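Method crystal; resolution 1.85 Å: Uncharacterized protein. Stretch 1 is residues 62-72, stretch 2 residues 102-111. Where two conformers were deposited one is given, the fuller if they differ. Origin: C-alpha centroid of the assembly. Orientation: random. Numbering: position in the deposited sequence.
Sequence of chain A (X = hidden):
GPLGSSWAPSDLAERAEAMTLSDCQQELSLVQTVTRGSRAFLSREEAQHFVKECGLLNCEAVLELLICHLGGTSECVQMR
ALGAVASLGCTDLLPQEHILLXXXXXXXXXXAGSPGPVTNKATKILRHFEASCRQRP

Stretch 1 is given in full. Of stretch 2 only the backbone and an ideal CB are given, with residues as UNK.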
# COMPACT_ATOMS: atom_id res chain seq x y z
N VAL A 62 1.16 5.18 -7.61
CA VAL A 62 1.56 3.93 -6.94
C VAL A 62 0.55 3.55 -5.85
O VAL A 62 0.13 2.38 -5.74
CB VAL A 62 2.97 4.07 -6.36
CG1 VAL A 62 3.27 2.85 -5.47
CG2 VAL A 62 4.02 4.18 -7.45
N LEU A 63 0.20 4.52 -5.01
CA LEU A 63 -0.75 4.26 -3.94
C LEU A 63 -2.12 3.87 -4.51
O LEU A 63 -2.77 2.96 -4.00
CB LEU A 63 -0.84 5.48 -3.02
CG LEU A 63 -1.44 5.34 -1.62
CD1 LEU A 63 -0.69 4.29 -0.84
CD2 LEU A 63 -1.41 6.65 -0.84
N GLU A 64 -2.59 4.57 -5.54
CA GLU A 64 -3.87 4.15 -6.10
C GLU A 64 -3.79 2.73 -6.65
O GLU A 64 -4.76 1.97 -6.55
CB GLU A 64 -4.34 5.15 -7.15
CG GLU A 64 -4.74 6.51 -6.59
CD GLU A 64 -6.09 6.52 -5.89
OE1 GLU A 64 -6.89 5.59 -6.12
OE2 GLU A 64 -6.33 7.48 -5.13
N LEU A 65 -2.64 2.32 -7.19
CA LEU A 65 -2.51 0.96 -7.71
C LEU A 65 -2.38 -0.06 -6.58
O LEU A 65 -2.93 -1.17 -6.67
CB LEU A 65 -1.33 0.88 -8.68
CG LEU A 65 -1.61 1.66 -9.97
CD1 LEU A 65 -0.37 1.96 -10.75
CD2 LEU A 65 -2.53 0.90 -10.79
N LEU A 66 -1.74 0.32 -5.49
CA LEU A 66 -1.73 -0.55 -4.33
C LEU A 66 -3.13 -0.75 -3.81
O LEU A 66 -3.51 -1.86 -3.45
CB LEU A 66 -0.84 0.03 -3.22
CG LEU A 66 0.67 -0.09 -3.46
CD1 LEU A 66 1.39 0.85 -2.50
CD2 LEU A 66 1.12 -1.53 -3.30
N ILE A 67 -3.92 0.32 -3.76
CA ILE A 67 -5.30 0.18 -3.29
C ILE A 67 -6.06 -0.78 -4.18
O ILE A 67 -6.84 -1.61 -3.70
CB ILE A 67 -5.99 1.56 -3.20
CG1 ILE A 67 -5.30 2.39 -2.11
CG2 ILE A 67 -7.49 1.37 -2.90
CD1 ILE A 67 -5.70 3.85 -2.05
N CYS A 68 -5.85 -0.71 -5.50
CA CYS A 68 -6.46 -1.68 -6.40
C CYS A 68 -6.12 -3.11 -6.00
O CYS A 68 -7.00 -3.98 -6.00
CB CYS A 68 -6.04 -1.40 -7.84
SG CYS A 68 -6.77 0.09 -8.47
N HIS A 69 -4.87 -3.37 -5.64
CA HIS A 69 -4.50 -4.71 -5.23
C HIS A 69 -5.00 -5.11 -3.85
O HIS A 69 -4.72 -6.23 -3.42
CB HIS A 69 -2.98 -4.88 -5.27
CG HIS A 69 -2.43 -4.99 -6.66
ND1 HIS A 69 -2.37 -3.93 -7.53
CD2 HIS A 69 -1.94 -6.06 -7.33
CE1 HIS A 69 -1.86 -4.33 -8.68
NE2 HIS A 69 -1.59 -5.63 -8.58
N LEU A 70 -5.71 -4.25 -3.13
CA LEU A 70 -6.28 -4.65 -1.86
C LEU A 70 -7.62 -5.34 -2.03
O LEU A 70 -8.15 -5.84 -1.05
CB LEU A 70 -6.46 -3.45 -0.92
CG LEU A 70 -5.13 -2.86 -0.46
CD1 LEU A 70 -5.38 -1.65 0.39
CD2 LEU A 70 -4.38 -3.84 0.38
N GLY A 71 -8.14 -5.39 -3.24
CA GLY A 71 -9.40 -6.07 -3.50
C GLY A 71 -9.28 -6.98 -4.70
O GLY A 71 -8.56 -6.67 -5.66
N GLY A 72 -9.99 -8.10 -4.64
CA GLY A 72 -9.97 -9.03 -5.75
C GLY A 72 -8.70 -9.83 -5.85
O GLY A 72 -8.36 -10.32 -6.94
N UNK A 102 -6.06 9.39 0.95
CA UNK A 102 -6.20 8.43 -0.14
C UNK A 102 -6.53 7.02 0.35
O UNK A 102 -7.23 6.29 -0.35
CB UNK A 102 -4.91 8.40 -0.97
N UNK A 103 -6.01 6.61 1.50
CA UNK A 103 -6.15 5.21 1.89
C UNK A 103 -7.28 4.96 2.87
O UNK A 103 -7.66 3.80 3.08
CB UNK A 103 -4.84 4.71 2.50
N UNK A 104 -7.81 6.00 3.52
CA UNK A 104 -8.78 5.78 4.58
C UNK A 104 -9.93 4.89 4.17
O UNK A 104 -10.28 3.98 4.96
CB UNK A 104 -9.33 7.12 5.06
N UNK A 105 -10.59 5.07 3.03
CA UNK A 105 -11.78 4.24 2.75
C UNK A 105 -11.51 2.76 2.67
O UNK A 105 -12.26 1.96 3.25
CB UNK A 105 -12.42 4.68 1.43
N UNK A 106 -10.47 2.35 1.95
CA UNK A 106 -10.20 0.93 1.82
C UNK A 106 -9.66 0.36 3.12
O UNK A 106 -10.02 -0.76 3.51
CB UNK A 106 -9.21 0.68 0.68
N UNK A 107 -8.83 1.11 3.83
CA UNK A 107 -8.37 0.65 5.15
C UNK A 107 -9.54 0.50 6.12
O UNK A 107 -9.56 -0.45 6.91
CB UNK A 107 -7.34 1.62 5.73
N UNK A 108 -10.51 1.42 6.09
CA UNK A 108 -11.70 1.27 6.93
C UNK A 108 -12.48 0.01 6.57
O UNK A 108 -12.92 -0.73 7.46
CB UNK A 108 -12.60 2.50 6.80
N UNK A 109 -12.66 -0.26 5.28
CA UNK A 109 -13.35 -1.48 4.85
C UNK A 109 -12.64 -2.73 5.35
O UNK A 109 -13.29 -3.66 5.87
CB UNK A 109 -13.46 -1.52 3.32
N UNK A 110 -11.32 -2.80 5.19
CA UNK A 110 -10.59 -3.99 5.62
C UNK A 110 -10.63 -4.14 7.13
O UNK A 110 -10.78 -5.26 7.65
CB UNK A 110 -9.14 -3.93 5.14
N UNK A 111 -10.52 -3.03 7.87
CA UNK A 111 -10.51 -3.11 9.32
C UNK A 111 -11.85 -3.57 9.88
O UNK A 111 -11.90 -4.01 11.03
CB UNK A 111 -10.14 -1.75 9.91

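The two helices run nearly parallel, 14° apart, with their axes 10.5 Å from each other at closest approach.

At position 102 the CA-to-CB bond points toward stretch 1, and the ideal CB lies 3.9 Å from Leu63 CD2 and 4.5 Å from Glu64 OE2. The methyl of Leu63 suits a medium or long aliphatic chain, while the carboxylate of Glu64 could equally be answered by a basic one. The residue is Leu102: its CD1 packs 3.8 Å from Leu63 CD2, while its CD2 lies 3.6 Å from Glu64 OE2.

Position 103 points sideways, its ideal CB 4.7 Å from Ile67 CD1. A small or beta-branched residue suits, with carbon for the apolar neighbours: Ala, Val or Thr. It is Thr103. Its CG2 sits 3.8 Å from Leu63 CD2, and OG1 finds its hydrogen bond elsewhere in the structure.

Position 104 is out of reach and tolerates most helix formers; it is Arg104.

Position 105 also lies beyond stretch 1, but the N atoms of 105 and 106 make no bond to the preceding turn, and the helix kinks. With phi at -62°, a residue lacking an amide hydrogen fits, although others could. Here it is Pro105.

Position 106 points toward stretch 1, with its ideal CB 4.0 Å from Ile67 CG2 and 4.5 Å from Leu70 CD1. An aliphatic chain would pack here, but the carbonyl of Leu70 offers an acceptor farther along, favouring a long chain with a donor at its tip, Lys or Arg. Arg106 meets both demands. Its CG packs 3.8 Å from Leu70 CD1, and NH2 donates to Leu70 O at 2.9 Å, almost straight at 174°, with the oxygen at the guanidinium edge. The beta turn from Cys68 to Gly71 carries this carbonyl. NH1 meanwhile forms a salt bridge with OE1 of the residue at 109 (2.9 Å).

Position 107 points sideways, with nothing of stretch 1 within 5.5 Å of its ideal CB, so many residues would do; it is Leu107.

Positions 108 and 109 are out of reach, open to many polar residues. Gln108 makes no contact with stretch 1; Glu109 supplies the acid that pairs with Arg106.

Position 110 points toward stretch 1 from a distance, so a longer apolar chain such as Leu or Met could reach Leu70. Leu110 does: its CD1 lies 4.2 Å from Leu70 CD1.

Position 111 is again out of reach and undemanding; it is Ser111.

Stretch 2 102-111: LTRPRLQELS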
# COMPACT_ATOMS: atom_id res chain seq x y z
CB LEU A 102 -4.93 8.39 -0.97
CG LEU A 102 -4.59 9.75 -1.63
CD1 LEU A 102 -3.16 9.76 -2.15
CD2 LEU A 102 -5.60 10.03 -2.75
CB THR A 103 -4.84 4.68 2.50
OG1 THR A 103 -4.51 5.42 3.67
CG2 THR A 103 -3.69 4.79 1.51
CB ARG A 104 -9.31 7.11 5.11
CG ARG A 104 -10.46 6.93 6.06
CD ARG A 104 -11.16 8.22 6.31
NE ARG A 104 -10.47 9.05 7.30
CZ ARG A 104 -9.75 10.11 7.00
NH1 ARG A 104 -9.58 10.43 5.72
NH2 ARG A 104 -9.19 10.84 7.97
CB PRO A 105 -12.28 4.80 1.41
CG PRO A 105 -11.83 6.19 1.40
CD PRO A 105 -10.48 6.18 2.06
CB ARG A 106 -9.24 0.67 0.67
CG ARG A 106 -9.07 -0.84 0.36
CD ARG A 106 -10.45 -1.57 0.07
NE ARG A 106 -10.25 -3.00 -0.17
CZ ARG A 106 -11.14 -3.96 0.11
NH1 ARG A 106 -12.31 -3.67 0.66
NH2 ARG A 106 -10.83 -5.24 -0.11
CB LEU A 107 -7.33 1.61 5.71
CG LEU A 107 -5.97 1.60 5.03
CD1 LEU A 107 -5.11 2.65 5.68
CD2 LEU A 107 -5.30 0.22 5.23
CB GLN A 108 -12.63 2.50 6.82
CG GLN A 108 -12.28 3.66 7.71
CD GLN A 108 -13.08 4.94 7.38
OE1 GLN A 108 -13.69 5.06 6.31
NE2 GLN A 108 -13.09 5.89 8.33
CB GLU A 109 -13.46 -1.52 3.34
CG GLU A 109 -14.53 -0.57 2.80
CD GLU A 109 -14.44 -0.35 1.30
OE1 GLU A 109 -13.66 -1.06 0.61
OE2 GLU A 109 -15.17 0.56 0.83
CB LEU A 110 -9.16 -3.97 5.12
CG LEU A 110 -8.92 -3.96 3.60
CD1 LEU A 110 -7.48 -3.86 3.28
CD2 LEU A 110 -9.41 -5.20 2.93
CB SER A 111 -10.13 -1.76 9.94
OG SER A 111 -11.18 -0.83 9.91
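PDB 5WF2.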